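PDB 3E82: putative oxidoreductase from Klebsiella pneumoniae subsp. pneumoniae MGH 78578, which belongs to the Gfo/Idh/MocA family and probably carries out NAD(P)-dependent redox chemistry with a cofactor bound to its Rossmann-fold domain. Local coordinates for residues H154-V162 / T204-N212. Residues are numbered along the deposited sequence; the frame is centred on the assembly and turned at random.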
ATOM      1  N   HIS B 154       7.200   3.986   4.288  1.00 18.82           N
ATOM      2  CA  HIS B 154       7.694   4.274   2.944  1.00 20.00           C
ATOM      3  C   HIS B 154       9.079   4.893   2.840  1.00 21.62           C
ATOM      4  O   HIS B 154       9.534   5.623   3.723  1.00 20.26           O
ATOM      5  CB  HIS B 154       6.779   5.274   2.217  1.00 20.16           C
ATOM      6  CG  HIS B 154       5.453   4.726   1.799  1.00 20.09           C
ATOM      7  ND1 HIS B 154       4.939   4.931   0.536  1.00 18.08           N
ATOM      8  CD2 HIS B 154       4.519   4.019   2.477  1.00 19.27           C
ATOM      9  CE1 HIS B 154       3.745   4.372   0.454  1.00 20.47           C
ATOM     10  NE2 HIS B 154       3.467   3.813   1.618  1.00 21.88           N
ATOM     11  N   PHE B 155       9.731   4.589   1.728  1.00 22.95           N
ATOM     12  CA  PHE B 155      10.994   5.208   1.370  1.00 26.33           C
ATOM     13  C   PHE B 155      10.743   5.517  -0.092  1.00 27.03           C
ATOM     14  O   PHE B 155      10.747   4.619  -0.926  1.00 25.41           O
ATOM     15  CB  PHE B 155      12.207   4.296   1.441  1.00 28.50           C
ATOM     16  CG  PHE B 155      13.446   4.975   0.936  1.00 32.59           C
ATOM     17  CD1 PHE B 155      14.197   5.790   1.776  1.00 31.61           C
ATOM     18  CD2 PHE B 155      13.779   4.924  -0.418  1.00 33.48           C
ATOM     19  CE1 PHE B 155      15.250   6.551   1.280  1.00 33.15           C
ATOM     20  CE2 PHE B 155      14.834   5.687  -0.924  1.00 34.14           C
ATOM     21  CZ  PHE B 155      15.568   6.501  -0.071  1.00 33.08           C
ATOM     22  N   ASP B 156      10.500   6.782  -0.403  1.00 29.59           N
ATOM     23  CA  ASP B 156      10.219   7.164  -1.778  1.00 32.57           C
ATOM     24  C   ASP B 156      10.955   8.437  -2.149  1.00 33.14           C
ATOM     25  O   ASP B 156      11.181   9.311  -1.314  1.00 34.81           O
ATOM     26  CB  ASP B 156       8.710   7.385  -1.983  1.00 34.15           C
ATOM     27  CG  ASP B 156       7.870   6.149  -1.646  1.00 38.99           C
ATOM     28  OD1 ASP B 156       8.413   5.023  -1.706  1.00 42.82           O
ATOM     29  OD2 ASP B 156       6.661   6.296  -1.334  1.00 35.60           O
ATOM     30  N   ARG B 157      11.339   8.531  -3.409  1.00 33.60           N
ATOM     31  CA  ARG B 157      12.011   9.716  -3.910  1.00 34.03           C
ATOM     32  C   ARG B 157      11.669   9.850  -5.388  1.00 32.49           C
ATOM     33  O   ARG B 157      11.081   8.940  -5.978  1.00 29.90           O
ATOM     34  CB  ARG B 157      13.525   9.622  -3.654  1.00 37.38           C
ATOM     35  CG  ARG B 157      13.815   9.697  -2.153  1.00 40.82           C
ATOM     36  CD  ARG B 157      15.271   9.871  -1.748  1.00 42.02           C
ATOM     37  NE  ARG B 157      15.362   9.844  -0.283  1.00 44.02           N
ATOM     38  CZ  ARG B 157      16.491   9.937   0.420  1.00 46.97           C
ATOM     39  NH1 ARG B 157      17.662  10.070  -0.196  1.00 48.74           N
ATOM     40  NH2 ARG B 157      16.451   9.894   1.749  1.00 47.67           N
ATOM     41  N   PHE B 158      11.990  10.993  -5.980  1.00 32.12           N
ATOM     42  CA  PHE B 158      11.679  11.204  -7.384  1.00 32.99           C
ATOM     43  C   PHE B 158      12.952  11.308  -8.201  1.00 34.01           C
ATOM     44  O   PHE B 158      13.654  12.318  -8.157  1.00 33.15           O
ATOM     45  CB  PHE B 158      10.836  12.467  -7.559  1.00 32.00           C
ATOM     46  CG  PHE B 158      10.328  12.663  -8.957  1.00 33.12           C
ATOM     47  CD1 PHE B 158       9.415  11.768  -9.514  1.00 32.13           C
ATOM     48  CD2 PHE B 158      10.771  13.734  -9.725  1.00 32.93           C
ATOM     49  CE1 PHE B 158       8.952  11.942 -10.818  1.00 33.69           C
ATOM     50  CE2 PHE B 158      10.312  13.914 -11.031  1.00 34.03           C
ATOM     51  CZ  PHE B 158       9.403  13.019 -11.576  1.00 33.70           C
ATOM     52  N   ARG B 159      13.242  10.246  -8.939  1.00 35.13           N
ATOM     53  CA  ARG B 159      14.425  10.182  -9.775  1.00 37.72           C
ATOM     54  C   ARG B 159      14.100   9.422 -11.052  1.00 38.01           C
ATOM     55  O   ARG B 159      14.485   8.262 -11.223  1.00 38.51           O
ATOM     56  CB  ARG B 159      15.564   9.512  -9.004  1.00 39.18           C
ATOM     57  CG  ARG B 159      16.040  10.366  -7.831  1.00 43.70           C
ATOM     58  CD  ARG B 159      16.981   9.632  -6.893  1.00 47.87           C
ATOM     59  NE  ARG B 159      17.338  10.473  -5.749  1.00 52.81           N
ATOM     60  CZ  ARG B 159      17.979  10.039  -4.666  1.00 54.44           C
ATOM     61  NH1 ARG B 159      18.339   8.763  -4.573  1.00 55.67           N
ATOM     62  NH2 ARG B 159      18.262  10.879  -3.675  1.00 54.57           N
ATOM     63  N   PRO B 160      13.378  10.079 -11.971  1.00 39.03           N
ATOM     64  CA  PRO B 160      12.982   9.484 -13.250  1.00 41.30           C
ATOM     65  C   PRO B 160      14.187   9.172 -14.131  1.00 43.66           C
ATOM     66  O   PRO B 160      14.151   8.253 -14.955  1.00 44.01           O
ATOM     67  CB  PRO B 160      12.075  10.552 -13.852  1.00 40.05           C
ATOM     68  CG  PRO B 160      12.699  11.824 -13.352  1.00 39.71           C
ATOM     69  CD  PRO B 160      12.956  11.490 -11.899  1.00 38.22           C
ATOM     70  N   GLU B 161      15.257   9.939 -13.941  1.00 45.91           N
ATOM     71  CA  GLU B 161      16.479   9.762 -14.714  1.00 48.18           C
ATOM     72  C   GLU B 161      17.385   8.696 -14.095  1.00 49.26           C
ATOM     73  O   GLU B 161      17.927   8.880 -12.998  1.00 49.74           O
ATOM     74  CB  GLU B 161      17.220  11.104 -14.821  1.00 49.30           C
ATOM     75  CG  GLU B 161      17.839  11.645 -13.518  1.00 52.37           C
ATOM     76  CD  GLU B 161      16.860  11.727 -12.345  1.00 52.87           C
ATOM     77  OE1 GLU B 161      16.497  10.665 -11.799  1.00 52.86           O
ATOM     78  OE2 GLU B 161      16.458  12.853 -11.968  1.00 51.88           O
ATOM     79  N   VAL B 162      17.541   7.574 -14.792  1.00 49.47           N
ATOM     80  CA  VAL B 162      18.388   6.494 -14.296  1.00 50.38           C
ATOM     81  C   VAL B 162      19.831   6.673 -14.767  1.00 51.01           C
ATOM     82  O   VAL B 162      20.122   6.558 -15.960  1.00 52.25           O
ATOM     83  CB  VAL B 162      17.884   5.115 -14.773  1.00 50.07           C
ATOM     84  CG1 VAL B 162      18.839   4.025 -14.302  1.00 50.16           C
ATOM     85  CG2 VAL B 162      16.481   4.862 -14.241  1.00 49.92           C
ATOM     86  N   THR B 204      10.781  -3.223 -11.914  1.00 22.80           N
ATOM     87  CA  THR B 204      11.610  -2.197 -12.538  1.00 25.28           C
ATOM     88  C   THR B 204      10.640  -1.432 -13.437  1.00 25.53           C
ATOM     89  O   THR B 204      10.249  -1.924 -14.494  1.00 25.84           O
ATOM     90  CB  THR B 204      12.725  -2.831 -13.405  1.00 25.56           C
ATOM     91  OG1 THR B 204      13.540  -3.679 -12.582  1.00 26.44           O
ATOM     92  CG2 THR B 204      13.597  -1.750 -14.039  1.00 25.58           C
ATOM     93  N   LEU B 205      10.252  -0.234 -13.010  1.00 27.52           N
ATOM     94  CA  LEU B 205       9.281   0.566 -13.755  1.00 28.94           C
ATOM     95  C   LEU B 205       9.815   1.799 -14.486  1.00 30.41           C
ATOM     96  O   LEU B 205       9.239   2.224 -15.486  1.00 31.16           O
ATOM     97  CB  LEU B 205       8.150   0.992 -12.813  1.00 25.91           C
ATOM     98  CG  LEU B 205       7.462  -0.129 -12.023  1.00 26.36           C
ATOM     99  CD1 LEU B 205       6.425   0.475 -11.087  1.00 25.13           C
ATOM    100  CD2 LEU B 205       6.811  -1.121 -12.986  1.00 23.10           C
ATOM    101  N   ARG B 206      10.894   2.394 -13.996  1.00 32.00           N
ATOM    102  CA  ARG B 206      11.425   3.572 -14.674  1.00 34.00           C
ATOM    103  C   ARG B 206      11.926   3.215 -16.064  1.00 36.20           C
ATOM    104  O   ARG B 206      12.475   2.135 -16.287  1.00 34.48           O
ATOM    105  CB  ARG B 206      12.561   4.208 -13.871  1.00 33.41           C
ATOM    106  CG  ARG B 206      12.096   5.024 -12.677  1.00 32.87           C
ATOM    107  CD  ARG B 206      13.274   5.526 -11.887  1.00 30.04           C
ATOM    108  NE  ARG B 206      14.169   4.435 -11.524  1.00 27.94           N
ATOM    109  CZ  ARG B 206      15.363   4.609 -10.973  1.00 27.76           C
ATOM    110  NH1 ARG B 206      15.806   5.836 -10.720  1.00 27.05           N
ATOM    111  NH2 ARG B 206      16.117   3.558 -10.679  1.00 27.27           N
ATOM    112  N   ASP B 207      11.711   4.135 -16.999  1.00 39.09           N
ATOM    113  CA  ASP B 207      12.142   3.954 -18.375  1.00 42.04           C
ATOM    114  C   ASP B 207      13.670   3.985 -18.377  1.00 42.01           C
ATOM    115  O   ASP B 207      14.278   4.985 -17.985  1.00 42.29           O
ATOM    116  CB  ASP B 207      11.576   5.088 -19.238  1.00 45.35           C
ATOM    117  CG  ASP B 207      11.732   4.831 -20.728  1.00 50.11           C
ATOM    118  OD1 ASP B 207      11.257   3.773 -21.202  1.00 52.98           O
ATOM    119  OD2 ASP B 207      12.322   5.687 -21.427  1.00 52.46           O
ATOM    120  N   GLY B 208      14.284   2.882 -18.793  1.00 42.28           N
ATOM    121  CA  GLY B 208      15.735   2.814 -18.834  1.00 43.86           C
ATOM    122  C   GLY B 208      16.378   2.174 -17.613  1.00 44.27           C
ATOM    123  O   GLY B 208      17.582   1.922 -17.608  1.00 44.77           O
ATOM    124  N   ALA B 209      15.589   1.907 -16.577  1.00 43.44           N
ATOM    125  CA  ALA B 209      16.126   1.292 -15.368  1.00 42.96           C
ATOM    126  C   ALA B 209      16.494  -0.164 -15.627  1.00 41.83           C
ATOM    127  O   ALA B 209      15.901  -0.821 -16.481  1.00 41.24           O
ATOM    128  CB  ALA B 209      15.108   1.382 -14.234  1.00 43.63           C
ATOM    129  N   GLU B 210      17.477  -0.664 -14.888  1.00 41.93           N
ATOM    130  CA  GLU B 210      17.912  -2.043 -15.049  1.00 42.05           C
ATOM    131  C   GLU B 210      17.854  -2.812 -13.738  1.00 40.03           C
ATOM    132  O   GLU B 210      18.157  -4.004 -13.697  1.00 39.92           O
ATOM    133  CB  GLU B 210      19.332  -2.083 -15.618  1.00 44.81           C
ATOM    134  CG  GLU B 210      19.450  -1.396 -16.970  1.00 50.16           C
ATOM    135  CD  GLU B 210      20.640  -1.886 -17.775  1.00 53.79           C
ATOM    136  OE1 GLU B 210      20.729  -3.115 -18.013  1.00 55.43           O
ATOM    137  OE2 GLU B 210      21.476  -1.044 -18.175  1.00 53.58           O
ATOM    138  N   ILE B 211      17.466  -2.122 -12.670  1.00 37.52           N
ATOM    139  CA  ILE B 211      17.355  -2.733 -11.348  1.00 36.07           C
ATOM    140  C   ILE B 211      15.993  -2.348 -10.790  1.00 32.92           C
ATOM    141  O   ILE B 211      15.464  -1.292 -11.139  1.00 32.17           O
ATOM    142  CB  ILE B 211      18.421  -2.187 -10.371  1.00 37.90           C
ATOM    143  CG1 ILE B 211      19.567  -1.539 -11.146  1.00 41.22           C
ATOM    144  CG2 ILE B 211      18.937  -3.315  -9.496  1.00 37.72           C
ATOM    145  CD1 ILE B 211      20.597  -0.847 -10.259  1.00 44.97           C
ATOM    146  N   ASN B 212      15.430  -3.180  -9.916  1.00 30.27           N
ATOM    147  CA  ASN B 212      14.123  -2.866  -9.343  1.00 27.59           C
ATOM    148  C   ASN B 212      14.130  -1.483  -8.707  1.00 26.59           C
ATOM    149  O   ASN B 212      15.080  -1.111  -8.014  1.00 26.99           O
ATOM    150  CB  ASN B 212      13.687  -3.948  -8.327  1.00 27.87           C
ATOM    151  CG  ASN B 212      14.426  -3.877  -6.983  1.00 28.46           C
ATOM    152  OD1 ASN B 212      14.154  -3.008  -6.154  1.00 28.63           O
ATOM    153  ND2 ASN B 212      15.350  -4.814  -6.759  1.00 27.29           N
TER
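Past the end of strand 148-156, the chain from Arg159 to Val162 runs alongside a type II beta turn spanning Arg206 to Ala209, closed by the bond from Ala209 N to Arg206 O; the CA atoms come nearest at Pro160 and Arg206 (6.3 Å) and at Val162 and Ala209 (5.8 Å). Gly208 occupies the third position of this turn with a positive phi of 96°, a backbone conformation that glycine adopts readily. Arg206 and Val162 carry most of the contact in nearly equal measure. The arginine side chain leaves the turn toward the other segment and bends at chi3 (-53°), bringing one guanidinium face against Val162 CG2 and its edge to the Arg159 carbonyl. There NH1 of Arg206 donates to O of Arg159 over 2.8 Å, in an almost straight bond (169°) that lies in both the guanidinium plane and the carbonyl plane. The Val162 methyl sits over the centre of the guanidinium, 3.5 Å from Arg206 CZ. That methyl also packs against Ala209 CB at 3.7 Å, while CG1 of Val162, anti to the backbone N, reaches the backbone of the turn, 4.1 Å from Gly208 O. Arg206 NE forms a salt bridge with Asp213, whose carboxylate also accepts from Leu205 N, and the arginine side chain touches Leu233. The contact lies on the surface of the C-terminal alpha/beta domain, joining the connection after strand 148-156 to the loop between strands 197-203 and 214-220. One hydrogen bond and the packing of a methyl on a guanidinium thus join the two loops, with Asp213 as a second-shell residue positioning Arg206; directional partners on two different nitrogens and a methyl over one face should restrict the rotation of the group.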